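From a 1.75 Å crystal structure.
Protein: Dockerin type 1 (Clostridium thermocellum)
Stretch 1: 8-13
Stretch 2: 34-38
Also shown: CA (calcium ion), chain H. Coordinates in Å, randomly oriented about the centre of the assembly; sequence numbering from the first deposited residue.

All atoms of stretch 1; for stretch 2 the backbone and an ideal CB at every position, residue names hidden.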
# COMPACT_ATOMS: atom_id res chain seq x y z
N GLY B 8 1.83 -17.37 -7.43
CA GLY B 8 1.95 -15.92 -7.41
C GLY B 8 3.39 -15.51 -7.22
O GLY B 8 3.73 -14.36 -7.43
N ASP B 9 4.26 -16.46 -6.82
CA ASP B 9 5.64 -16.11 -6.51
C ASP B 9 6.51 -16.31 -7.74
O ASP B 9 7.21 -17.33 -7.91
CB ASP B 9 6.16 -16.96 -5.33
CG ASP B 9 7.60 -16.69 -5.01
OD1 ASP B 9 8.13 -15.64 -5.42
OD2 ASP B 9 8.26 -17.55 -4.37
N VAL B 10 6.44 -15.34 -8.64
CA VAL B 10 7.02 -15.51 -9.95
C VAL B 10 8.53 -15.29 -10.00
O VAL B 10 9.13 -15.59 -11.01
CB VAL B 10 6.32 -14.63 -11.02
CG1 VAL B 10 4.82 -14.95 -11.05
CG2 VAL B 10 6.56 -13.16 -10.77
N ASN B 11 9.15 -14.78 -8.93
CA ASN B 11 10.62 -14.73 -8.88
C ASN B 11 11.20 -15.75 -7.90
O ASN B 11 12.39 -15.74 -7.65
CB ASN B 11 11.15 -13.33 -8.54
CG ASN B 11 10.62 -12.77 -7.23
OD1 ASN B 11 9.95 -13.44 -6.43
ND2 ASN B 11 10.92 -11.50 -7.01
N ALA B 12 10.34 -16.62 -7.39
CA ALA B 12 10.75 -17.76 -6.55
C ALA B 12 11.60 -17.30 -5.37
O ALA B 12 12.64 -17.90 -5.07
CB ALA B 12 11.51 -18.81 -7.42
N ASP B 13 11.16 -16.26 -4.67
CA ASP B 13 11.92 -15.80 -3.51
C ASP B 13 11.17 -16.16 -2.23
O ASP B 13 11.54 -15.74 -1.15
CB ASP B 13 12.28 -14.31 -3.60
CG ASP B 13 11.08 -13.40 -3.43
OD1 ASP B 13 9.93 -13.90 -3.38
OD2 ASP B 13 11.28 -12.17 -3.35
N UNK B 34 10.34 -13.89 -20.00
CA UNK B 34 9.99 -14.96 -19.07
C UNK B 34 10.17 -14.57 -17.60
O UNK B 34 10.85 -13.59 -17.30
CB UNK B 34 10.84 -16.20 -19.37
N UNK B 35 9.55 -15.33 -16.71
CA UNK B 35 9.71 -15.13 -15.27
C UNK B 35 11.02 -15.73 -14.78
O UNK B 35 11.54 -16.68 -15.37
CB UNK B 35 8.53 -15.74 -14.51
N UNK B 36 11.57 -15.17 -13.69
CA UNK B 36 12.75 -15.83 -13.10
C UNK B 36 12.44 -17.23 -12.57
O UNK B 36 13.28 -18.12 -12.64
CB UNK B 36 13.31 -14.97 -11.96
N UNK B 37 11.24 -17.44 -12.05
CA UNK B 37 10.86 -18.75 -11.56
C UNK B 37 10.73 -19.73 -12.73
O UNK B 37 10.53 -19.33 -13.88
CB UNK B 37 9.55 -18.67 -10.77
N UNK B 38 10.83 -21.03 -12.42
CA UNK B 38 10.83 -22.09 -13.43
C UNK B 38 9.52 -22.28 -14.21
O UNK B 38 9.49 -22.10 -15.43
CB UNK B 38 11.18 -23.41 -12.75
CA CA H . 8.19 -13.29 -4.98

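Stretch 1 is a calcium-binding loop: Asp9 OD1 and Asp13 OD1 each lie 2.4 Å from the calcium ion. The loop offers stretch 2 the side chain of Val10, the carbonyl oxygen Val10 O, the CA and CB of Asn11 and the methyl of Ala12.

At position 34 the ideal CB has nothing of stretch 1 within 5.5 Å, and the backbone is extended (phi -153°, psi 162°). Stretch 1 therefore sets almost no condition, and many side chains, polar ones included, would suit. The deposited residue is Asp34, which turns back on its own stretch: its OD1 accepts a hydrogen bond from the backbone N of position 35 at 2.7 Å, though the placement of OD1 is less certain.

Position 35 points its CB toward stretch 1, 3.6 Å from Val10 O, with the apolar side chain of Val10 close by. No charge or side-chain donor invites a polar partner here, so an aliphatic or aromatic residue would fit. It is Phe35. With chi1 at -71° (m), the ring turns one face to Val10 CB, which lies 3.8 Å from the ring centroid and 16° off its normal. This is a CH-pi contact, and the closest side-chain pair, Val10 CB to Phe35 CD1, is 3.6 Å apart.

Position 36 has phi -64° and psi -34°, angles that proline tolerates well but that do not demand it. Its CB also faces stretch 1, 4.1 Å from Asn11 CA, and its backbone N makes no hydrogen bond to the loop. A compact residue such as alanine, serine or proline would be plausible. Pro36 is found; its phi is close to what the ring imposes, and the ring packs on the loop, with Pro36 CD 3.5 Å from Val10 O and Pro36 CB 4.0 Å from Asn11 CA.

Position 37 is the most constrained. Its ideal CB is only 3.1 Å from Val10 O and 3.9 Å from both Asp9 O and Ala12 CB, which favours a small residue: alanine, perhaps serine, or glycine with no side chain at all. Ala37 meets this need: Ala37 CB packs 3.9 Å from Ala12 CB. Its backbone N donates to Val10 O at 3.0 Å with an angle of 152°, the one hydrogen bond joining the stretches.

At position 38 CB points sideways, with nothing of stretch 1 within 5.5 Å, so a polar or charged residue is as acceptable as any. Asp38 occupies it, making no contact with the loop.

Stretch 2 (34-38) DFPAD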
# COMPACT_ATOMS: atom_id res chain seq x y z
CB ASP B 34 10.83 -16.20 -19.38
CG ASP B 34 10.05 -17.47 -19.17
OD1 ASP B 34 9.11 -17.45 -18.37
OD2 ASP B 34 10.38 -18.48 -19.82
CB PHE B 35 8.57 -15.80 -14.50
CG PHE B 35 7.25 -15.12 -14.65
CD1 PHE B 35 7.13 -13.76 -14.45
CD2 PHE B 35 6.13 -15.84 -14.96
CE1 PHE B 35 5.92 -13.14 -14.57
CE2 PHE B 35 4.91 -15.23 -15.09
CZ PHE B 35 4.80 -13.88 -14.90
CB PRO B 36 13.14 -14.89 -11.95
CG PRO B 36 12.60 -13.54 -12.35
CD PRO B 36 11.33 -13.83 -13.12
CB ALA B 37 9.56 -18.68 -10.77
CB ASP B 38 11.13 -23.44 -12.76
CG ASP B 38 12.61 -23.65 -12.50
OD1 ASP B 38 13.45 -23.06 -13.22
OD2 ASP B 38 12.94 -24.41 -11.56
O HOH W 1 9.15 -11.12 -4.52
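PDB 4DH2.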